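Local coordinates for extracellular solute-binding protein family 1 (Kribbella flavida, PDB 5IXP) that probably captures a solute outside the cell and hands it to an ABC transporter, as related extracellular solute-binding proteins do, at residues N10-S15 against G271-T276; D39-N44 against D57-E62; K43-N48 against V63-K68; A99-S102 against I106-Y109. All blocks are in the same frame, centred on the assembly; numbering follows the deposited sequence.

Contact 1 of 4, residues N10-S15 against G271-T276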
loop_
_atom_site.group_PDB
_atom_site.type_symbol
_atom_site.label_atom_id
_atom_site.label_comp_id
_atom_site.label_asym_id
_atom_site.label_seq_id
_atom_site.Cartn_x
_atom_site.Cartn_y
_atom_site.Cartn_z
ATOM N N ASN A 10 8.094 2.647 -12.519
ATOM C CA ASN A 10 9.005 1.830 -11.722
ATOM C C ASN A 10 9.244 0.518 -12.463
ATOM O O ASN A 10 9.410 0.538 -13.684
ATOM C CB ASN A 10 8.456 1.617 -10.309
ATOM C CG ASN A 10 8.385 2.920 -9.510
ATOM O OD1 ASN A 10 9.198 3.833 -9.712
ATOM N ND2 ASN A 10 7.416 3.011 -8.602
ATOM N N GLU A 11 9.248 -0.624 -11.783
ATOM C CA GLU A 11 9.551 -1.887 -12.463
ATOM C C GLU A 11 8.423 -2.888 -12.241
ATOM O O GLU A 11 8.363 -3.560 -11.201
ATOM C CB GLU A 11 10.888 -2.460 -12.002
ATOM C CG GLU A 11 11.264 -3.732 -12.770
ATOM C CD GLU A 11 11.215 -3.526 -14.283
ATOM O OE1 GLU A 11 12.128 -2.867 -14.827
ATOM O OE2 GLU A 11 10.249 -3.996 -14.925
ATOM N N PHE A 12 7.548 -3.019 -13.243
ATOM C CA PHE A 12 6.489 -4.016 -13.179
ATOM C C PHE A 12 6.995 -5.432 -13.429
ATOM O O PHE A 12 6.272 -6.389 -13.135
ATOM C CB PHE A 12 5.375 -3.661 -14.173
ATOM C CG PHE A 12 4.369 -2.688 -13.611
ATOM C CD1 PHE A 12 4.779 -1.464 -13.133
ATOM C CD2 PHE A 12 3.021 -3.007 -13.549
ATOM C CE1 PHE A 12 3.869 -0.559 -12.602
ATOM C CE2 PHE A 12 2.097 -2.114 -13.018
ATOM C CZ PHE A 12 2.533 -0.883 -12.532
ATOM N N GLY A 13 8.212 -5.591 -13.944
ATOM C CA GLY A 13 8.741 -6.924 -14.172
ATOM C C GLY A 13 8.145 -7.643 -15.362
ATOM O O GLY A 13 8.217 -8.875 -15.430
ATOM N N TYR A 14 7.584 -6.907 -16.322
ATOM C CA TYR A 14 6.833 -7.495 -17.429
ATOM C C TYR A 14 7.675 -7.798 -18.669
ATOM O O TYR A 14 7.140 -8.367 -19.626
ATOM C CB TYR A 14 5.699 -6.558 -17.847
ATOM C CG TYR A 14 4.511 -6.479 -16.915
ATOM C CD1 TYR A 14 3.521 -5.521 -17.127
ATOM C CD2 TYR A 14 4.346 -7.385 -15.855
ATOM C CE1 TYR A 14 2.407 -5.438 -16.307
ATOM C CE2 TYR A 14 3.224 -7.302 -15.016
ATOM C CZ TYR A 14 2.261 -6.323 -15.258
ATOM O OH TYR A 14 1.142 -6.222 -14.459
ATOM N N SER A 15 8.957 -7.425 -18.698
ATOM C CA SER A 15 9.706 -7.482 -19.959
ATOM C C SER A 15 9.673 -8.873 -20.595
ATOM O O SER A 15 9.425 -9.009 -21.802
ATOM C CB SER A 15 11.151 -7.035 -19.742
ATOM O OG SER A 15 11.195 -5.655 -19.412
ATOM N N GLY A 271 -0.091 -0.192 -0.796
ATOM C CA GLY A 271 0.449 -0.151 -2.147
ATOM C C GLY A 271 -0.129 -1.217 -3.057
ATOM O O GLY A 271 -1.110 -1.900 -2.747
ATOM N N GLY A 272 0.516 -1.362 -4.210
ATOM C CA GLY A 272 0.039 -2.242 -5.256
ATOM C C GLY A 272 -0.681 -1.465 -6.347
ATOM O O GLY A 272 -1.103 -0.319 -6.167
ATOM N N SER A 273 -0.821 -2.094 -7.511
ATOM C CA SER A 273 -1.278 -1.359 -8.682
ATOM C C SER A 273 -2.342 -2.153 -9.434
ATOM O O SER A 273 -2.777 -3.227 -9.006
ATOM C CB SER A 273 -0.104 -1.015 -9.609
ATOM O OG SER A 273 0.826 -0.171 -8.949
ATOM N N TYR A 274 -2.768 -1.576 -10.561
ATOM C CA TYR A 274 -3.819 -2.092 -11.428
ATOM C C TYR A 274 -3.454 -1.777 -12.868
ATOM O O TYR A 274 -2.770 -0.790 -13.148
ATOM C CB TYR A 274 -5.213 -1.454 -11.137
ATOM C CG TYR A 274 -5.742 -1.803 -9.782
ATOM C CD1 TYR A 274 -5.358 -1.080 -8.665
ATOM C CD2 TYR A 274 -6.600 -2.875 -9.613
ATOM C CE1 TYR A 274 -5.813 -1.412 -7.413
ATOM C CE2 TYR A 274 -7.078 -3.218 -8.346
ATOM C CZ TYR A 274 -6.684 -2.480 -7.260
ATOM O OH TYR A 274 -7.132 -2.808 -6.003
ATOM N N LEU A 275 -3.908 -2.628 -13.776
ATOM C CA LEU A 275 -3.895 -2.320 -15.200
ATOM C C LEU A 275 -5.291 -1.878 -15.616
ATOM O O LEU A 275 -6.282 -2.544 -15.290
ATOM C CB LEU A 275 -3.435 -3.527 -16.022
ATOM C CG LEU A 275 -2.075 -4.119 -15.604
ATOM C CD1 LEU A 275 -1.700 -5.248 -16.565
ATOM C CD2 LEU A 275 -0.991 -3.054 -15.582
ATOM N N THR A 276 -5.371 -0.744 -16.314
ATOM C CA THR A 276 -6.641 -0.192 -16.772
ATOM C C THR A 276 -6.601 -0.021 -18.284
ATOM O O THR A 276 -5.531 0.016 -18.894
ATOM C CB THR A 276 -6.955 1.168 -16.124
ATOM O OG1 THR A 276 -6.059 2.177 -16.640
ATOM C CG2 THR A 276 -6.840 1.085 -14.599
#
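Phe12 and Tyr14, in the loop between strand 2-8 and helix 15-24, pack against Ser273 and Leu275 of strand 269-276 through van der Waals contacts. The apolar part centres on Leu275. Phe12 slides past this leucine in the opposite direction, its CE2 coming obliquely to within 4.1 Å of Leu275 CD2. Tyr14 comes from the opposite direction, its OH 3.7 Å from Leu275 CD1. With CG of Leu275 anti to the carbonyl carbon (chi1 -55°), both methyls can meet the tyrosine hydroxyl. Replacing Leu275 by an alanine removes both methyls and is likely to open a gap between the two aromatic side chains and the strand. The serine adds a lighter contact, its CB 3.9 Å from Phe12 CZ.

Within the loop the aromatic residues brace each other: Phe12 CB stands 3.9 Å above the centre of the Tyr14 ring, while Tyr14 CZ lies at the edge of the Phe12 ring. A polar bond also links two residues of the loop. Gly13 N donates to the anti lone pair of Glu11 OE2 (2.8 Å), and OE1 of the same carboxylate forms a salt bridge with Arg34.

Strand 269-276 runs antiparallel between strands 58-62 and 108-121, the placing of the returning strand in the sheet of a type II periplasmic-binding-protein lobe.

Contact 2 of 4, residues D39-N44 against D57-E62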
loop_
_atom_site.group_PDB
_atom_site.type_symbol
_atom_site.label_atom_id
_atom_site.label_comp_id
_atom_site.label_asym_id
_atom_site.label_seq_id
_atom_site.Cartn_x
_atom_site.Cartn_y
_atom_site.Cartn_z
ATOM N N ASP A 39 5.581 10.574 -10.828
ATOM C CA ASP A 39 4.802 11.808 -10.932
ATOM C C ASP A 39 4.518 12.156 -12.388
ATOM O O ASP A 39 3.438 12.664 -12.714
ATOM C CB ASP A 39 5.519 12.967 -10.242
ATOM C CG ASP A 39 5.516 12.846 -8.723
ATOM O OD1 ASP A 39 4.612 12.186 -8.159
ATOM O OD2 ASP A 39 6.419 13.427 -8.089
ATOM N N GLU A 40 5.470 11.890 -13.289
ATOM C CA GLU A 40 5.185 12.220 -14.677
ATOM C C GLU A 40 4.255 11.213 -15.323
ATOM O O GLU A 40 3.477 11.584 -16.207
ATOM C CB GLU A 40 6.467 12.359 -15.474
ATOM C CG GLU A 40 6.838 13.827 -15.561
ATOM C CD GLU A 40 8.283 14.015 -15.722
ATOM O OE1 GLU A 40 8.992 13.001 -15.582
ATOM O OE2 GLU A 40 8.704 15.160 -15.987
ATOM N N HIS A 41 4.310 9.953 -14.896
ATOM C CA HIS A 41 3.312 8.988 -15.344
ATOM C C HIS A 41 1.905 9.463 -14.986
ATOM O O HIS A 41 0.992 9.439 -15.823
ATOM C CB HIS A 41 3.604 7.623 -14.724
ATOM C CG HIS A 41 2.583 6.583 -15.058
ATOM N ND1 HIS A 41 2.698 5.751 -16.155
ATOM C CD2 HIS A 41 1.421 6.247 -14.447
ATOM C CE1 HIS A 41 1.653 4.940 -16.197
ATOM N NE2 HIS A 41 0.861 5.222 -15.173
ATOM N N ILE A 42 1.725 9.920 -13.743
ATOM C CA ILE A 42 0.439 10.464 -13.301
ATOM C C ILE A 42 0.047 11.681 -14.129
ATOM O O ILE A 42 -1.101 11.808 -14.574
ATOM C CB ILE A 42 0.504 10.840 -11.810
ATOM C CG1 ILE A 42 0.611 9.612 -10.933
ATOM C CG2 ILE A 42 -0.694 11.699 -11.425
ATOM C CD1 ILE A 42 1.097 9.960 -9.561
ATOM N N LYS A 43 0.983 12.616 -14.307
ATOM C CA LYS A 43 0.683 13.822 -15.072
ATOM C C LYS A 43 0.296 13.489 -16.507
ATOM O O LYS A 43 -0.627 14.094 -17.062
ATOM C CB LYS A 43 1.879 14.772 -15.052
ATOM C CG LYS A 43 2.037 15.544 -13.760
ATOM C CD LYS A 43 3.023 16.681 -13.952
ATOM C CE LYS A 43 4.166 16.588 -12.968
ATOM N NZ LYS A 43 3.700 16.730 -11.557
ATOM N N ASN A 44 0.995 12.533 -17.129
ATOM C CA ASN A 44 0.615 12.104 -18.472
ATOM C C ASN A 44 -0.800 11.564 -18.469
ATOM O O ASN A 44 -1.602 11.875 -19.354
ATOM C CB ASN A 44 1.558 11.018 -18.985
ATOM C CG ASN A 44 2.957 11.517 -19.208
ATOM O OD1 ASN A 44 3.185 12.716 -19.352
ATOM N ND2 ASN A 44 3.910 10.590 -19.269
ATOM N N ASP A 57 -2.824 1.967 -24.523
ATOM C CA ASP A 57 -3.963 1.052 -24.514
ATOM C C ASP A 57 -4.172 0.439 -23.142
ATOM O O ASP A 57 -5.316 0.181 -22.747
ATOM C CB ASP A 57 -3.765 -0.052 -25.547
ATOM C CG ASP A 57 -3.652 0.497 -26.947
ATOM O OD1 ASP A 57 -4.692 0.913 -27.500
ATOM O OD2 ASP A 57 -2.521 0.521 -27.480
ATOM N N ILE A 58 -3.086 0.162 -22.416
ATOM C CA ILE A 58 -3.150 -0.266 -21.020
ATOM C C ILE A 58 -2.391 0.769 -20.210
ATOM O O ILE A 58 -1.214 1.032 -20.487
ATOM C CB ILE A 58 -2.545 -1.670 -20.815
ATOM C CG1 ILE A 58 -3.340 -2.719 -21.601
ATOM C CG2 ILE A 58 -2.508 -2.033 -19.300
ATOM C CD1 ILE A 58 -2.630 -4.104 -21.683
ATOM N N GLU A 59 -3.054 1.358 -19.216
ATOM C CA GLU A 59 -2.441 2.344 -18.328
ATOM C C GLU A 59 -2.356 1.766 -16.922
ATOM O O GLU A 59 -3.389 1.436 -16.321
ATOM C CB GLU A 59 -3.236 3.658 -18.309
ATOM C CG GLU A 59 -3.136 4.486 -19.605
ATOM C CD GLU A 59 -1.861 5.326 -19.687
ATOM O OE1 GLU A 59 -1.099 5.342 -18.707
ATOM O OE2 GLU A 59 -1.630 5.982 -20.735
ATOM N N ALA A 60 -1.137 1.688 -16.381
ATOM C CA ALA A 60 -0.979 1.238 -15.008
ATOM C C ALA A 60 -1.365 2.351 -14.043
ATOM O O ALA A 60 -1.165 3.540 -14.309
ATOM C CB ALA A 60 0.454 0.786 -14.723
HETATM N N MSE A 61 -1.909 1.942 -12.906
HETATM C CA MSE A 61 -2.420 2.860 -11.898
HETATM C C MSE A 61 -2.100 2.305 -10.520
HETATM O O MSE A 61 -2.441 1.149 -10.225
HETATM C CB MSE A 61 -3.931 3.025 -12.068
HETATM C CG MSE A 61 -4.469 4.368 -11.743
HETATM SE SE MSE A 61 -6.155 4.568 -12.609
HETATM C CE MSE A 61 -5.718 5.305 -14.334
ATOM N N GLU A 62 -1.456 3.107 -9.675
ATOM C CA GLU A 62 -1.250 2.695 -8.293
ATOM C C GLU A 62 -2.545 2.861 -7.501
ATOM O O GLU A 62 -3.375 3.739 -7.787
ATOM C CB GLU A 62 -0.118 3.497 -7.634
ATOM C CG GLU A 62 0.699 2.696 -6.617
ATOM C CD GLU A 62 0.317 2.970 -5.162
ATOM O OE1 GLU A 62 -0.485 3.884 -4.905
ATOM O OE2 GLU A 62 0.836 2.278 -4.269
HETATM O O HOH W 1 0.614 7.615 -18.188
#
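His41 NE2 donates to the backbone oxygen of Ala60 in a short, fairly straight bond of 2.8 Å (160° at the hydrogen), tying helix 38-51 to strand 58-62. The oxygen lies at the edge of the imidazole, close to its plane, although the donor is tilted 30° from the carbonyl plane. The histidine reaches the strand because its CG is anti to the backbone N (chi1 176°).

Glu59 slides past the ring in the opposite direction, its chain bent at chi2. Its OE1 comes obliquely to 3.7 Å from His41 CE1, without a direct bond to the ring, and OE2 of this glutamate accepts from the backbone N of Ala56. A water joins the two residues by a second route, donating to Glu59 OE1 at 2.9 Å and to His41 O at 3.0 Å. The same water sits 3.4 Å above one face of the His41 ring, offset toward its rim. Phe9 also meets the imidazole.

The bond to Ala60 requires a proton on NE2, and it fixes the rotation of the buried ring. The carboxylate of Glu59, with OE1 4.0 Å from His41 NE2, would probably favour a positively charged imidazole.

Contact 3 of 4, residues K43-N48 against V63-K68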
loop_
_atom_site.group_PDB
_atom_site.type_symbol
_atom_site.label_atom_id
_atom_site.label_comp_id
_atom_site.label_asym_id
_atom_site.label_seq_id
_atom_site.Cartn_x
_atom_site.Cartn_y
_atom_site.Cartn_z
ATOM N N LYS A 43 0.983 12.616 -14.307
ATOM C CA LYS A 43 0.683 13.822 -15.072
ATOM C C LYS A 43 0.296 13.489 -16.507
ATOM O O LYS A 43 -0.627 14.094 -17.062
ATOM C CB LYS A 43 1.879 14.772 -15.052
ATOM C CG LYS A 43 2.037 15.544 -13.760
ATOM C CD LYS A 43 3.023 16.681 -13.952
ATOM C CE LYS A 43 4.166 16.588 -12.968
ATOM N NZ LYS A 43 3.700 16.730 -11.557
ATOM N N ASN A 44 0.995 12.533 -17.129
ATOM C CA ASN A 44 0.615 12.104 -18.472
ATOM C C ASN A 44 -0.800 11.564 -18.469
ATOM O O ASN A 44 -1.602 11.875 -19.354
ATOM C CB ASN A 44 1.558 11.018 -18.985
ATOM C CG ASN A 44 2.957 11.517 -19.208
ATOM O OD1 ASN A 44 3.185 12.716 -19.352
ATOM N ND2 ASN A 44 3.910 10.590 -19.269
ATOM N N LEU A 45 -1.100 10.710 -17.492
ATOM C CA LEU A 45 -2.437 10.165 -17.304
ATOM C C LEU A 45 -3.476 11.278 -17.282
ATOM O O LEU A 45 -4.427 11.284 -18.072
ATOM C CB LEU A 45 -2.458 9.378 -15.996
ATOM C CG LEU A 45 -3.320 8.144 -15.812
ATOM C CD1 LEU A 45 -3.206 7.249 -17.030
ATOM C CD2 LEU A 45 -2.827 7.434 -14.569
ATOM N N GLU A 46 -3.286 12.242 -16.380
ATOM C CA GLU A 46 -4.235 13.339 -16.232
ATOM C C GLU A 46 -4.344 14.141 -17.517
ATOM O O GLU A 46 -5.449 14.449 -17.983
ATOM C CB GLU A 46 -3.811 14.253 -15.080
ATOM C CG GLU A 46 -3.719 13.571 -13.749
ATOM C CD GLU A 46 -3.337 14.527 -12.638
ATOM O OE1 GLU A 46 -2.994 15.687 -12.947
ATOM O OE2 GLU A 46 -3.378 14.119 -11.458
ATOM N N THR A 47 -3.199 14.487 -18.106
ATOM C CA THR A 47 -3.198 15.339 -19.288
ATOM C C THR A 47 -3.832 14.642 -20.481
ATOM O O THR A 47 -4.616 15.251 -21.223
ATOM C CB THR A 47 -1.767 15.759 -19.623
ATOM O OG1 THR A 47 -1.240 16.538 -18.544
ATOM C CG2 THR A 47 -1.742 16.578 -20.901
ATOM N N ASN A 48 -3.500 13.367 -20.680
ATOM C CA ASN A 48 -3.970 12.642 -21.851
ATOM C C ASN A 48 -5.436 12.261 -21.714
ATOM O O ASN A 48 -6.175 12.269 -22.703
ATOM C CB ASN A 48 -3.100 11.404 -22.066
ATOM C CG ASN A 48 -1.677 11.762 -22.417
ATOM O OD1 ASN A 48 -1.397 12.900 -22.793
ATOM N ND2 ASN A 48 -0.766 10.806 -22.288
ATOM N N VAL A 63 -2.716 1.999 -6.492
ATOM C CA VAL A 63 -3.981 1.998 -5.764
ATOM C C VAL A 63 -4.227 3.335 -5.075
ATOM O O VAL A 63 -5.384 3.727 -4.870
ATOM C CB VAL A 63 -4.041 0.830 -4.759
ATOM C CG1 VAL A 63 -2.997 1.007 -3.644
ATOM C CG2 VAL A 63 -5.462 0.696 -4.205
ATOM N N SER A 64 -3.171 4.074 -4.730
ATOM C CA SER A 64 -3.438 5.322 -4.018
ATOM C C SER A 64 -3.984 6.420 -4.924
ATOM O O SER A 64 -4.489 7.422 -4.405
ATOM C CB SER A 64 -2.187 5.829 -3.301
ATOM O OG SER A 64 -1.205 6.238 -4.234
ATOM N N TRP A 65 -3.897 6.255 -6.253
ATOM C CA TRP A 65 -4.437 7.219 -7.212
ATOM C C TRP A 65 -5.824 6.863 -7.710
ATOM O O TRP A 65 -6.519 7.740 -8.233
ATOM C CB TRP A 65 -3.580 7.327 -8.483
ATOM C CG TRP A 65 -2.132 7.246 -8.339
ATOM C CD1 TRP A 65 -1.394 7.584 -7.255
ATOM C CD2 TRP A 65 -1.211 6.785 -9.335
ATOM N NE1 TRP A 65 -0.065 7.354 -7.501
ATOM C CE2 TRP A 65 0.074 6.864 -8.775
ATOM C CE3 TRP A 65 -1.354 6.303 -10.641
ATOM C CZ2 TRP A 65 1.211 6.486 -9.473
ATOM C CZ3 TRP A 65 -0.232 5.928 -11.335
ATOM C CH2 TRP A 65 1.044 6.026 -10.753
ATOM N N ILE A 66 -6.206 5.586 -7.634
ATOM C CA ILE A 66 -7.337 5.100 -8.419
ATOM C C ILE A 66 -8.653 5.734 -7.976
ATOM O O ILE A 66 -9.604 5.784 -8.771
ATOM C CB ILE A 66 -7.381 3.560 -8.393
ATOM C CG1 ILE A 66 -8.267 3.038 -9.532
ATOM C CG2 ILE A 66 -7.828 3.037 -7.035
ATOM C CD1 ILE A 66 -8.089 1.553 -9.824
ATOM N N TYR A 67 -8.716 6.269 -6.749
ATOM C CA TYR A 67 -9.917 6.974 -6.301
ATOM C C TYR A 67 -10.288 8.088 -7.272
ATOM O O TYR A 67 -11.470 8.303 -7.561
ATOM C CB TYR A 67 -9.711 7.544 -4.887
ATOM C CG TYR A 67 -8.801 8.766 -4.828
ATOM C CD1 TYR A 67 -7.433 8.628 -4.635
ATOM C CD2 TYR A 67 -9.311 10.054 -4.976
ATOM C CE1 TYR A 67 -6.595 9.732 -4.595
ATOM C CE2 TYR A 67 -8.479 11.169 -4.944
ATOM C CZ TYR A 67 -7.120 10.999 -4.752
ATOM O OH TYR A 67 -6.280 12.096 -4.712
ATOM N N LYS A 68 -9.284 8.802 -7.787
ATOM C CA LYS A 68 -9.535 9.921 -8.686
ATOM C C LYS A 68 -10.129 9.447 -10.006
ATOM O O LYS A 68 -10.906 10.171 -10.636
ATOM C CB LYS A 68 -8.234 10.693 -8.913
ATOM C CG LYS A 68 -8.339 11.862 -9.878
ATOM C CD LYS A 68 -7.233 12.885 -9.641
ATOM C CE LYS A 68 -7.138 13.879 -10.801
ATOM N NZ LYS A 68 -5.983 14.819 -10.663
#
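Glu46 and Lys68, both partly exposed, meet in a salt bridge in which Lys68 NZ lies 2.8 Å from Glu46 OE2. The hydrogen bond within it is weak. The two extended side chains cross at about a right angle, and the ammonium favours one carboxylate oxygen, with Glu46 OE1 standing 3.9 Å from Lys68 NZ. The lysine spans the distance because CG is anti to its backbone N (chi1 178°) and the torsions beyond stay close to extended. A glutamine in place of Glu46 would lack the negative charge and would probably leave the ammonium of Lys68 without its ionic mate on helix 38-51.

Deeper in, Leu45 CD2 approaches the indole of Trp65 obliquely, 4.3 Å from CE3. Both side chains adopt a second conformation, so this apolar touch is less certain in detail.

Farther out, Trp65 is bounded by Val38 and Ile42 of helix 38-51 and meets the ring of Phe9. Leu45 rests on Met55 and on Glu59 and Met61 of strand 58-62. Lys68 CB lies 4.0 Å above one face of the Tyr67 ring, offset toward the rim, and Tyr67 OH is hydrogen-bonded to Glu358. On the helix, Lys43 O accepts from both Thr47 N (2.8 Å) and Thr47 OG1 (2.9 Å), which come from opposite faces of its plane.

Segment 63-68, which follows strand 58-62, is thus joined to helix 38-51 by a charge pair and an apolar touch. With its ions only partly buried, the pair probably contributes through electrostatics more than through a directional hydrogen bond.

Contact 4 of 4, residues A99-S102 against I106-Y109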
loop_
_atom_site.group_PDB
_atom_site.type_symbol
_atom_site.label_atom_id
_atom_site.label_comp_id
_atom_site.label_asym_id
_atom_site.label_seq_id
_atom_site.Cartn_x
_atom_site.Cartn_y
_atom_site.Cartn_z
ATOM N N ALA A 99 -10.832 -1.303 -7.200
ATOM C CA ALA A 99 -10.944 -0.849 -8.582
ATOM C C ALA A 99 -12.369 -0.975 -9.111
ATOM O O ALA A 99 -12.576 -1.008 -10.332
ATOM C CB ALA A 99 -9.972 -1.622 -9.482
ATOM N N THR A 100 -13.353 -1.046 -8.219
ATOM C CA THR A 100 -14.760 -1.155 -8.587
ATOM C C THR A 100 -15.481 0.121 -8.176
ATOM O O THR A 100 -15.304 0.603 -7.051
ATOM C CB THR A 100 -15.413 -2.369 -7.920
ATOM O OG1 THR A 100 -14.671 -3.542 -8.252
ATOM C CG2 THR A 100 -16.860 -2.551 -8.398
ATOM N N THR A 101 -16.277 0.666 -9.092
ATOM C CA THR A 101 -17.039 1.874 -8.830
ATOM C C THR A 101 -18.220 1.569 -7.919
ATOM O O THR A 101 -18.586 0.414 -7.692
ATOM C CB THR A 101 -17.572 2.473 -10.126
ATOM O OG1 THR A 101 -18.540 1.576 -10.685
ATOM C CG2 THR A 101 -16.432 2.691 -11.124
ATOM N N SER A 102 -18.843 2.638 -7.421
ATOM C CA SER A 102 -20.044 2.483 -6.606
ATOM C C SER A 102 -21.135 1.736 -7.355
ATOM O O SER A 102 -21.905 0.988 -6.746
ATOM C CB SER A 102 -20.551 3.851 -6.162
ATOM O OG SER A 102 -19.567 4.527 -5.395
ATOM N N ILE A 106 -15.914 -2.301 -13.170
ATOM C CA ILE A 106 -14.568 -2.700 -12.772
ATOM C C ILE A 106 -13.600 -2.090 -13.773
ATOM O O ILE A 106 -13.599 -2.460 -14.954
ATOM C CB ILE A 106 -14.418 -4.226 -12.704
ATOM C CG1 ILE A 106 -15.383 -4.803 -11.664
ATOM C CG2 ILE A 106 -12.979 -4.603 -12.369
ATOM C CD1 ILE A 106 -15.430 -6.312 -11.656
ATOM N N ILE A 107 -12.769 -1.148 -13.321
ATOM C CA ILE A 107 -11.918 -0.424 -14.257
ATOM C C ILE A 107 -10.471 -0.873 -14.211
ATOM O O ILE A 107 -9.667 -0.397 -15.025
ATOM C CB ILE A 107 -12.004 1.101 -14.048
ATOM C CG1 ILE A 107 -11.438 1.515 -12.688
ATOM C CG2 ILE A 107 -13.452 1.586 -14.228
ATOM C CD1 ILE A 107 -11.192 3.035 -12.589
ATOM N N GLY A 108 -10.110 -1.782 -13.315
ATOM C CA GLY A 108 -8.732 -2.240 -13.237
ATOM C C GLY A 108 -8.615 -3.708 -12.882
ATOM O O GLY A 108 -9.433 -4.265 -12.143
ATOM N N TYR A 109 -7.566 -4.328 -13.422
ATOM C CA TYR A 109 -7.133 -5.666 -13.046
ATOM C C TYR A 109 -5.918 -5.561 -12.128
ATOM O O TYR A 109 -4.913 -4.945 -12.497
ATOM C CB TYR A 109 -6.770 -6.482 -14.286
ATOM C CG TYR A 109 -7.944 -6.985 -15.095
ATOM C CD1 TYR A 109 -9.162 -7.281 -14.485
ATOM C CD2 TYR A 109 -7.818 -7.211 -16.463
ATOM C CE1 TYR A 109 -10.234 -7.784 -15.215
ATOM C CE2 TYR A 109 -8.887 -7.706 -17.211
ATOM C CZ TYR A 109 -10.090 -7.985 -16.582
ATOM O OH TYR A 109 -11.149 -8.481 -17.326
#
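Ile107 turns back on Ala99, and its side chain can be followed outward from the backbone bond that places it. Ile107 N donates to Ala99 O at 3.0 Å, nearly along the C=O axis and close to straight (166° at the hydrogen). From CB, 4.3 Å from Ala99 O, the chain forks. CG1 takes the crowded position between the backbone N and the carbonyl carbon (chi1 66°), which sets it beside the same oxygen, 3.6 Å from Ala99 O. The other branch, CG2, lies 4.4 Å from the methyl CG2 of Thr101. At the tip, CD1 comes to 4.2 Å from Ile66 CG1, and Leu70 of helix 66-70 also packs on this side chain.

The backbone at Thr100 forms a single beta bridge with Ile106 as the chain doubles back from helix 93-98 into strand 108-121. That strand pairs with 269-276 and, farther on, with 232-238, to which it is also tied by the Cys119-Cys237 disulfide; its length is consistent with a crossover between the two lobes of a solute-binding protein.

Thr100 and Ile106 point the same way, side by side, with OG1 of the threonine 3.7 Å from Ile106 CG1 while bonding to Val96 O. Thr101 OG1 is hydrogen-bonded to Arg105 N across the turn. Ala99 CB sits 3.8 Å from Gly108 O, and a CB on the glycine would come tight against this same methyl. Gly108 N is buried here without a hydrogen-bonding partner, and the Tyr109 ring lies against Trp91, their planes at about 15°.

The residues joined by contact 1 are far apart in the chain, and the other three contacts lie nested within the loop it closes. Contacts 2 and 3 share helix 38-51 and have centres about 6 Å apart; strand 58-62 passes directly from one toward helix 66-70 of the other. Contact 4 comes later, its centre about 14 Å from that of contact 3, with Ile66 touching Ala99. Strand 269-276 of contact 1 lies between strand 58-62 of contact 2 and strand 108-121 of contact 4, so one mixed sheet unites these three. Together they probably lie in one lobe of a two-lobed binding protein, built from early and late parts of the chain.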